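Local coordinates for triosephosphate isomerase (Toxoplasma gondii, PDB 5UPR), which probably catalyses the interconversion of D-glyceraldehyde 3-phosphate and dihydroxyacetone phosphate in glycolysis and gluconeogenesis, working as a homodimer, at residues E143-S147 against G148-K152; Q157-A160 against V161-V165; K24-E27 against L28-L32; I257-A260 against A261-Q264. All coordinates share one frame; numbering follows the deposited sequence.

Interaction 1 (E143-S147 against G148-K152); sequences EERES and GQTQK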
loop_
_atom_site.group_PDB
_atom_site.type_symbol
_atom_site.label_atom_id
_atom_site.label_comp_id
_atom_site.label_asym_id
_atom_site.label_seq_id
_atom_site.Cartn_x
_atom_site.Cartn_y
_atom_site.Cartn_z
ATOM N N GLU A 143 15.775 16.081 -18.050
ATOM C CA GLU A 143 15.518 17.379 -18.705
ATOM C C GLU A 143 15.783 18.541 -17.769
ATOM O O GLU A 143 16.368 19.547 -18.185
ATOM C CB GLU A 143 14.086 17.464 -19.238
ATOM C CG GLU A 143 13.851 18.710 -20.078
ATOM C CD GLU A 143 13.473 20.004 -19.305
ATOM O OE1 GLU A 143 14.162 20.987 -19.649
ATOM O OE2 GLU A 143 12.551 20.060 -18.413
ATOM N N GLU A 144 15.318 18.432 -16.525
ATOM C CA GLU A 144 15.545 19.471 -15.498
ATOM C C GLU A 144 17.040 19.652 -15.237
ATOM O O GLU A 144 17.516 20.778 -15.166
ATOM C CB GLU A 144 14.786 19.157 -14.201
ATOM C CG GLU A 144 13.298 19.384 -14.344
ATOM C CD GLU A 144 12.455 18.684 -13.318
ATOM O OE1 GLU A 144 12.978 17.873 -12.493
ATOM O OE2 GLU A 144 11.232 18.866 -13.288
ATOM N N ARG A 145 17.770 18.553 -15.159
ATOM C CA ARG A 145 19.217 18.614 -14.942
ATOM C C ARG A 145 19.926 19.348 -16.089
ATOM O O ARG A 145 20.690 20.282 -15.844
ATOM C CB ARG A 145 19.806 17.212 -14.741
ATOM C CG ARG A 145 21.370 17.163 -14.655
ATOM C CD ARG A 145 22.043 17.979 -13.556
ATOM N NE ARG A 145 21.799 17.409 -12.221
ATOM C CZ ARG A 145 22.386 17.836 -11.136
ATOM N NH1 ARG A 145 23.256 18.816 -11.158
ATOM N NH2 ARG A 145 22.096 17.264 -9.991
ATOM N N GLU A 146 19.642 18.935 -17.313
ATOM C CA GLU A 146 20.330 19.445 -18.513
ATOM C C GLU A 146 19.947 20.886 -18.839
ATOM O O GLU A 146 20.706 21.579 -19.466
ATOM C CB GLU A 146 20.078 18.544 -19.743
ATOM C CG GLU A 146 20.644 17.131 -19.605
ATOM C CD GLU A 146 20.416 16.195 -20.808
ATOM O OE1 GLU A 146 19.431 16.343 -21.583
ATOM O OE2 GLU A 146 21.240 15.250 -20.966
ATOM N N SER A 147 18.782 21.348 -18.403
ATOM C CA SER A 147 18.401 22.741 -18.576
ATOM C C SER A 147 18.759 23.661 -17.363
ATOM O O SER A 147 18.330 24.788 -17.298
ATOM C CB SER A 147 16.918 22.792 -18.924
ATOM O OG SER A 147 16.174 22.300 -17.836
ATOM N N GLY A 148 19.613 23.196 -16.459
ATOM C CA GLY A 148 20.074 23.961 -15.284
ATOM C C GLY A 148 19.061 24.218 -14.169
ATOM O O GLY A 148 19.253 25.140 -13.402
ATOM N N GLN A 149 18.000 23.402 -14.049
ATOM C CA GLN A 149 16.924 23.682 -13.071
ATOM C C GLN A 149 16.997 22.915 -11.723
ATOM O O GLN A 149 16.076 23.000 -10.891
ATOM C CB GLN A 149 15.566 23.404 -13.739
ATOM C CG GLN A 149 15.197 24.388 -14.823
ATOM C CD GLN A 149 13.871 24.000 -15.417
ATOM O OE1 GLN A 149 12.842 24.369 -14.882
ATOM N NE2 GLN A 149 13.896 23.105 -16.383
ATOM N N THR A 150 18.058 22.134 -11.516
ATOM C CA THR A 150 18.080 21.153 -10.372
ATOM C C THR A 150 17.822 21.881 -9.044
ATOM O O THR A 150 16.957 21.473 -8.273
ATOM C CB THR A 150 19.412 20.427 -10.293
ATOM O OG1 THR A 150 19.625 19.698 -11.509
ATOM C CG2 THR A 150 19.454 19.484 -9.122
ATOM N N GLN A 151 18.529 22.975 -8.783
ATOM C CA GLN A 151 18.360 23.649 -7.482
ATOM C C GLN A 151 16.934 24.206 -7.307
ATOM O O GLN A 151 16.377 24.096 -6.242
ATOM C CB GLN A 151 19.437 24.703 -7.325
ATOM C CG GLN A 151 19.649 25.238 -5.950
ATOM C CD GLN A 151 18.754 26.427 -5.773
ATOM O OE1 GLN A 151 18.250 27.023 -6.756
ATOM N NE2 GLN A 151 18.515 26.776 -4.533
ATOM N N LYS A 152 16.366 24.777 -8.377
ATOM C CA LYS A 152 14.994 25.280 -8.344
ATOM C C LYS A 152 13.999 24.167 -8.042
ATOM O O LYS A 152 13.144 24.290 -7.192
ATOM C CB LYS A 152 14.688 25.961 -9.696
ATOM C CG LYS A 152 13.254 26.392 -9.951
ATOM C CD LYS A 152 13.199 26.666 -11.465
ATOM C CE LYS A 152 11.971 27.284 -12.037
ATOM N NZ LYS A 152 10.612 26.893 -11.492
HETATM O O HOH W 1 20.692 21.527 -13.015
#
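Q149 N bonds back to E144 O at 2.9 Å, and G148 N bonds to R145 O at 3.2 Å. The pair forms the Schellman motif that ends helix 142-146, with G148 (phi 70°) as its C-prime residue. The chain turns here and enters helix 150-164 at T150, on the outside of the TIM barrel. The two bonds differ: G148 N stands above the carbonyl plane of R145, 60° out of it, while Q149 N is only modestly tilted from that of E144. Side chains lace the turn together. Q149 runs extended beyond CG, and its NE2 makes a nearly straight bond of 2.8 Å to S147 OG, which lies in the amide plane. The serine hydroxyl is placed between its backbone N and carbonyl carbon (chi1 64°). There OG is 2.8 Å from E143 O and 3.0 Å from E143 OE1, and its one proton could serve either. T150 OG1 sits over a face of the guanidinium, toward the rim, 3.2 Å from R145 NE at an angle too poor for a hydrogen bond. That NE is engaged in a salt bridge with E140, while NH2 bonds to Y178 OH of strand 174-178 and T198 OG1 of helix 192-209, which help fix the group. Water 1 joins the two helices: it donates to R145 O at 3.1 Å and lies 2.6 Å from T150 OG1.

Interaction 2 (Q157-A160 against V161-V165); sequences QLEA and VRQAV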
loop_
_atom_site.group_PDB
_atom_site.type_symbol
_atom_site.label_atom_id
_atom_site.label_comp_id
_atom_site.label_asym_id
_atom_site.label_seq_id
_atom_site.Cartn_x
_atom_site.Cartn_y
_atom_site.Cartn_z
ATOM N N GLN A 157 10.330 20.973 -4.262
ATOM C CA GLN A 157 9.952 19.737 -3.600
ATOM C C GLN A 157 10.062 19.810 -2.077
ATOM O O GLN A 157 9.181 19.399 -1.333
ATOM C CB GLN A 157 10.810 18.564 -4.124
ATOM C CG GLN A 157 10.473 18.199 -5.565
ATOM C CD GLN A 157 11.251 17.013 -6.036
ATOM O OE1 GLN A 157 12.438 16.856 -5.713
ATOM N NE2 GLN A 157 10.586 16.083 -6.743
ATOM N N LEU A 158 11.160 20.382 -1.610
ATOM C CA LEU A 158 11.394 20.549 -0.184
ATOM C C LEU A 158 10.510 21.635 0.428
ATOM O O LEU A 158 10.028 21.461 1.537
ATOM C CB LEU A 158 12.855 20.834 0.032
ATOM C CG LEU A 158 13.790 19.703 -0.193
ATOM C CD1 LEU A 158 15.242 20.135 -0.367
ATOM C CD2 LEU A 158 13.692 18.764 0.991
ATOM N N GLU A 159 10.303 22.744 -0.278
ATOM C CA GLU A 159 9.430 23.847 0.216
ATOM C C GLU A 159 7.967 23.344 0.460
ATOM O O GLU A 159 7.381 23.752 1.424
ATOM C CB GLU A 159 9.458 25.001 -0.761
ATOM C CG GLU A 159 8.440 26.135 -0.576
ATOM C CD GLU A 159 8.616 26.888 0.714
ATOM O OE1 GLU A 159 9.657 26.738 1.424
ATOM O OE2 GLU A 159 7.668 27.635 1.060
ATOM N N ALA A 160 7.421 22.451 -0.405
ATOM C CA ALA A 160 6.128 21.904 -0.158
ATOM C C ALA A 160 6.092 21.160 1.194
ATOM O O ALA A 160 5.156 21.259 1.952
ATOM C CB ALA A 160 5.721 20.930 -1.285
ATOM N N VAL A 161 7.162 20.420 1.494
ATOM C CA VAL A 161 7.267 19.726 2.766
ATOM C C VAL A 161 7.361 20.686 3.932
ATOM O O VAL A 161 6.685 20.512 4.943
ATOM C CB VAL A 161 8.388 18.688 2.797
ATOM C CG1 VAL A 161 8.431 17.978 4.172
ATOM C CG2 VAL A 161 8.145 17.635 1.705
ATOM N N ARG A 162 8.150 21.739 3.794
ATOM C CA ARG A 162 8.240 22.789 4.832
ATOM C C ARG A 162 6.893 23.467 5.104
ATOM O O ARG A 162 6.590 23.774 6.263
ATOM C CB ARG A 162 9.282 23.845 4.481
ATOM C CG ARG A 162 9.639 24.803 5.630
ATOM C CD ARG A 162 10.126 26.147 5.227
ATOM N NE ARG A 162 9.155 26.786 4.366
ATOM C CZ ARG A 162 8.037 27.368 4.805
ATOM N NH1 ARG A 162 7.685 27.371 6.105
ATOM N NH2 ARG A 162 7.198 27.893 3.926
ATOM N N GLN A 163 6.080 23.704 4.063
ATOM C CA GLN A 163 4.747 24.338 4.267
ATOM C C GLN A 163 3.864 23.474 5.131
ATOM O O GLN A 163 3.147 23.973 5.954
ATOM C CB GLN A 163 4.071 24.644 2.935
ATOM C CG GLN A 163 4.749 25.795 2.241
ATOM C CD GLN A 163 4.339 26.003 0.808
ATOM O OE1 GLN A 163 3.820 25.096 0.110
ATOM N NE2 GLN A 163 4.711 27.164 0.298
ATOM N N ALA A 164 3.935 22.159 4.937
ATOM C CA ALA A 164 3.195 21.199 5.746
ATOM C C ALA A 164 3.845 20.900 7.108
ATOM O O ALA A 164 3.154 20.486 8.031
ATOM C CB ALA A 164 3.046 19.915 4.989
ATOM N N VAL A 165 5.158 21.034 7.204
ATOM C CA VAL A 165 5.895 20.835 8.439
ATOM C C VAL A 165 6.736 22.120 8.713
ATOM O O VAL A 165 7.974 22.118 8.536
ATOM C CB VAL A 165 6.826 19.625 8.321
ATOM C CG1 VAL A 165 7.277 19.221 9.714
ATOM C CG2 VAL A 165 6.130 18.461 7.651
#
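E159 and R162 form a side-on salt bridge, three residues apart, in the closing turns of helix 150-164 of the TIM barrel. R162 NE bonds to E159 OE1 at 3.0 Å, and R162 NH2 bonds to E159 OE2 at 2.9 Å. Both N-H groups point almost straight at their acceptors, and both carboxylate oxygens are met on the syn side, but from out of the carboxylate plane. The oxygens lie close to the guanidinium plane, yet the two flat groups are turned 35° from each other. With CG anti to the backbone N (chi1 169°) and a bend at chi2 (64°), E159 brings its carboxylate alongside the end of R162; both side chains point outward from the helix, side by side. Q163 comes to E159 from another direction, crossing it at about a right angle. Its NE2 is 3.1 Å from E159 OE2. Behind this polar edge, the backbone fixes the spacing: R162 N bonds to L158 O at 2.9 Å, and Q163 N to E159 O at 2.9 Å. Further out, W205 of helix 192-209 packs on L158, E159 and R162. L158 and V161 face strand 133-138, whereas A160 and A164 meet helix 117-129. The helical bonding ends unevenly: A164 N reaches A160 O only weakly, at 3.3 Å, but V165 N bonds to V161 O at 2.8 Å.

Interaction 3 (K24-E27 against L28-L32); sequences KTQE and LVDML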
loop_
_atom_site.group_PDB
_atom_site.type_symbol
_atom_site.label_atom_id
_atom_site.label_comp_id
_atom_site.label_asym_id
_atom_site.label_seq_id
_atom_site.Cartn_x
_atom_site.Cartn_y
_atom_site.Cartn_z
ATOM N N LYS A 24 12.604 -15.609 0.067
ATOM C CA LYS A 24 13.612 -14.559 -0.244
ATOM C C LYS A 24 13.744 -13.583 0.928
ATOM O O LYS A 24 14.819 -13.097 1.209
ATOM C CB LYS A 24 13.282 -13.834 -1.539
ATOM C CG LYS A 24 13.392 -14.784 -2.746
ATOM C CD LYS A 24 12.696 -14.193 -3.966
ATOM C CE LYS A 24 13.325 -14.641 -5.289
ATOM N NZ LYS A 24 13.187 -13.525 -6.269
ATOM N N THR A 25 12.629 -13.324 1.630
ATOM C CA THR A 25 12.676 -12.525 2.832
ATOM C C THR A 25 13.577 -13.191 3.894
ATOM O O THR A 25 14.376 -12.520 4.545
ATOM C CB THR A 25 11.255 -12.262 3.367
ATOM O OG1 THR A 25 10.517 -11.529 2.401
ATOM C CG2 THR A 25 11.294 -11.513 4.668
ATOM N N GLN A 26 13.414 -14.491 4.063
ATOM C CA GLN A 26 14.180 -15.268 5.046
ATOM C C GLN A 26 15.667 -15.208 4.673
ATOM O O GLN A 26 16.519 -14.979 5.525
ATOM C CB GLN A 26 13.695 -16.734 5.120
ATOM C CG GLN A 26 14.279 -17.478 6.308
ATOM C CD GLN A 26 13.781 -18.926 6.417
ATOM O OE1 GLN A 26 13.705 -19.661 5.425
ATOM N NE2 GLN A 26 13.458 -19.348 7.619
ATOM N N GLU A 27 15.960 -15.406 3.411
ATOM C CA GLU A 27 17.335 -15.286 2.919
ATOM C C GLU A 27 17.971 -13.926 3.190
ATOM O O GLU A 27 19.114 -13.852 3.628
ATOM C CB GLU A 27 17.382 -15.582 1.399
ATOM C CG GLU A 27 18.783 -15.478 0.767
ATOM C CD GLU A 27 18.754 -15.036 -0.692
ATOM O OE1 GLU A 27 18.023 -15.723 -1.436
ATOM O OE2 GLU A 27 19.395 -14.002 -1.054
ATOM N N LEU A 28 17.240 -12.845 2.896
ATOM C CA LEU A 28 17.764 -11.497 3.158
ATOM C C LEU A 28 17.978 -11.262 4.651
ATOM O O LEU A 28 18.949 -10.632 5.041
ATOM C CB LEU A 28 16.866 -10.418 2.547
ATOM C CG LEU A 28 16.979 -10.407 1.019
ATOM C CD1 LEU A 28 15.853 -9.638 0.303
ATOM C CD2 LEU A 28 18.302 -9.817 0.614
ATOM N N VAL A 29 17.045 -11.716 5.480
ATOM C CA VAL A 29 17.178 -11.555 6.918
ATOM C C VAL A 29 18.410 -12.353 7.418
ATOM O O VAL A 29 19.207 -11.836 8.212
ATOM C CB VAL A 29 15.901 -12.019 7.660
ATOM C CG1 VAL A 29 16.165 -12.198 9.166
ATOM C CG2 VAL A 29 14.740 -11.057 7.457
ATOM N N ASP A 30 18.563 -13.593 6.933
ATOM C CA ASP A 30 19.737 -14.417 7.296
ATOM C C ASP A 30 21.059 -13.732 6.862
ATOM O O ASP A 30 22.040 -13.743 7.588
ATOM C CB ASP A 30 19.676 -15.792 6.644
ATOM C CG ASP A 30 18.529 -16.699 7.211
ATOM O OD1 ASP A 30 17.869 -16.339 8.218
ATOM O OD2 ASP A 30 18.236 -17.752 6.615
HETATM N N MSE A 31 21.081 -13.124 5.683
HETATM C CA MSE A 31 22.266 -12.370 5.241
HETATM C C MSE A 31 22.553 -11.239 6.197
HETATM O O MSE A 31 23.701 -11.022 6.540
HETATM C CB MSE A 31 22.034 -11.756 3.862
HETATM C CG MSE A 31 23.222 -10.992 3.297
HETATM SE SE MSE A 31 22.522 -9.933 1.814
HETATM C CE MSE A 31 21.704 -8.597 2.955
ATOM N N LEU A 32 21.526 -10.510 6.634
ATOM C CA LEU A 32 21.751 -9.347 7.509
ATOM C C LEU A 32 22.220 -9.807 8.907
ATOM O O LEU A 32 23.131 -9.187 9.491
ATOM C CB LEU A 32 20.491 -8.501 7.609
ATOM C CG LEU A 32 20.075 -7.764 6.308
ATOM C CD1 LEU A 32 18.627 -7.348 6.409
ATOM C CD2 LEU A 32 20.984 -6.552 5.983
#
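L28 N, V29 N, D30 N and M31 N bond in turn to K24 O (3.0 Å), T25 O (2.9 Å), Q26 O (2.8 Å) and E27 O (2.9 Å), in unbroken alpha-helical steps of four residues. D30 folds back over this ladder. With its CG beside the backbone N (chi1 -68°), the carboxylate carbon comes to 3.1 Å from Q26 O. The two carboxylate oxygens lie close to that same carbonyl oxygen, but all are acceptors and none bonds to another. Q26 passes D30 at a slant, and its CG approaches D30 OD2 at 4.0 Å. The amide and carboxylate planes are 32° apart. These polar groups line the exposed side of helix 22-34. This helix is the crossover of the beta-alpha-beta unit between strands 10-15 and 42-47, part of the repeating pattern of the TIM barrel. Its inner side carries T25, L28, V29 and L32. V29 CG2, on the side of its own backbone N, touches T25 O at 3.3 Å. L28 CG sits 3.5 Å from K24 O, and the leucine packs on W16. T25 also touches W16, along with V56 of helix 53-59, while its OG1 bonds to T21 O one turn earlier. In selenomethionine M31, CB stays near E27 O, but the rest of the chain leads away to V255 of helix 253-260, and L32 meets F254 of the same helix.

Interaction 4 (I257-A260 against A261-Q264); sequences IIDA and AKQQ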
loop_
_atom_site.group_PDB
_atom_site.type_symbol
_atom_site.label_atom_id
_atom_site.label_comp_id
_atom_site.label_asym_id
_atom_site.label_seq_id
_atom_site.Cartn_x
_atom_site.Cartn_y
_atom_site.Cartn_z
ATOM N N ILE A 257 27.842 -2.137 0.465
ATOM C CA ILE A 257 27.479 -0.721 0.458
ATOM C C ILE A 257 27.471 -0.195 1.881
ATOM O O ILE A 257 27.982 0.886 2.115
ATOM C CB ILE A 257 26.158 -0.453 -0.270
ATOM C CG1 ILE A 257 26.280 -0.787 -1.751
ATOM C CG2 ILE A 257 25.718 1.013 -0.117
ATOM C CD1 ILE A 257 24.953 -1.015 -2.493
ATOM N N ILE A 258 26.939 -0.976 2.827
ATOM C CA ILE A 258 26.960 -0.616 4.244
ATOM C C ILE A 258 28.388 -0.372 4.697
ATOM O O ILE A 258 28.692 0.648 5.325
ATOM C CB ILE A 258 26.312 -1.717 5.154
ATOM C CG1 ILE A 258 24.808 -1.825 4.906
ATOM C CG2 ILE A 258 26.619 -1.477 6.638
ATOM C CD1 ILE A 258 24.193 -3.131 5.414
ATOM N N ASP A 259 29.268 -1.301 4.354
ATOM C CA ASP A 259 30.694 -1.152 4.667
ATOM C C ASP A 259 31.348 0.119 4.080
ATOM O O ASP A 259 32.198 0.693 4.669
ATOM C CB ASP A 259 31.424 -2.396 4.224
ATOM C CG ASP A 259 32.721 -2.578 4.975
ATOM O OD1 ASP A 259 32.755 -2.479 6.241
ATOM O OD2 ASP A 259 33.711 -2.820 4.280
ATOM N N ALA A 260 30.916 0.550 2.911
ATOM C CA ALA A 260 31.399 1.812 2.307
ATOM C C ALA A 260 30.987 3.086 3.044
ATOM O O ALA A 260 31.682 4.073 2.952
ATOM C CB ALA A 260 30.961 1.925 0.864
ATOM N N ALA A 261 29.835 3.075 3.724
ATOM C CA ALA A 261 29.362 4.224 4.481
ATOM C C ALA A 261 30.030 4.397 5.921
ATOM O O ALA A 261 29.402 4.734 6.891
ATOM C CB ALA A 261 27.860 4.170 4.590
ATOM N N LYS A 262 31.353 4.278 5.957
ATOM C CA LYS A 262 32.221 4.488 7.124
ATOM C C LYS A 262 33.439 5.262 6.652
ATOM O O LYS A 262 33.952 5.096 5.517
ATOM C CB LYS A 262 32.715 3.174 7.673
ATOM C CG LYS A 262 31.600 2.242 8.063
ATOM C CD LYS A 262 32.128 1.089 8.877
ATOM C CE LYS A 262 32.572 -0.091 8.044
ATOM N NZ LYS A 262 31.843 -1.311 8.527
ATOM N N GLN A 263 33.899 6.098 7.539
ATOM C CA GLN A 263 35.132 6.790 7.313
ATOM C C GLN A 263 36.097 6.144 8.309
ATOM O O GLN A 263 35.813 6.054 9.472
ATOM C CB GLN A 263 34.903 8.246 7.578
ATOM C CG GLN A 263 35.914 9.197 6.982
ATOM C CD GLN A 263 35.570 10.612 7.394
ATOM O OE1 GLN A 263 36.383 11.551 7.356
ATOM N NE2 GLN A 263 34.359 10.759 7.862
ATOM N N GLN A 264 37.210 5.636 7.854
ATOM C CA GLN A 264 38.232 5.137 8.805
ATOM C C GLN A 264 39.445 5.963 8.634
ATOM O O GLN A 264 39.628 6.525 7.563
ATOM C CB GLN A 264 38.530 3.661 8.597
ATOM C CG GLN A 264 37.578 2.812 9.440
ATOM C CD GLN A 264 37.147 1.574 8.712
ATOM O OE1 GLN A 264 37.593 0.472 9.047
ATOM N NE2 GLN A 264 36.307 1.749 7.668
HETATM O O HOH W 2 34.078 4.715 2.690
#
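A260 O is held by two donors. K262 N gives it a weak bond of 3.0 Å, and water 2 donates to it at 2.5 Å. The same water donates to K262 O at 2.9 Å, so it bridges the last helical carbonyl and the departing chain. The next residue's nitrogen, A261 N, is shared between two carbonyls. It bonds to I257 O at 3.3 Å and, weakly, to I258 O at 3.1 Å. Such long, divided bonds fit a helix that is coming undone at its end. Beside the backbone, a salt bridge ties the loop to the helix: K262 NZ bonds to D259 OD1 at 2.7 Å. The carboxylate oxygen is met on its anti side, slightly out of the carboxylate plane. Bends at chi3 (-89°) and chi4 bring the end of K262 to D259 OD1. The two chains meet at a slant, and K262 CE also comes to 3.0 Å from D259 OD1. The ammonium group has a second, weak partner in S38 O, and V37 lies against both side chains. A261 packs its methyl group the other way, onto V12 of strand 10-15, where I258 also lies. I257 touches F243 and V245 of strand 242-245, and A260 meets helix 228-234. The last helix of the TIM barrel thus ends against its first and last strands, and the chain leaves it through an inverse gamma turn centred on A261, closed by the weak K262 N to A260 O bond.

How the interactions relate
Along the chain the order is interaction 3, then 1, 2 and 4. All four lie on or at the ends of the helices that surround the eight-stranded TIM barrel. Interactions 1 and 2 share helix 150-164, with centres about 20 Å apart: one is at its start, the other at its end. Interactions 3 and 4 are about 21 Å apart between centres, and their nearest atoms are about 5 Å apart, without touching. They belong to the neighbouring helices 22-34 and 253-260, where the first and last parts of the barrel meet. Interactions 1 and 3, about 39 Å apart between centres, lie on opposite sides of the chain's centre. No partner chain touches any of them.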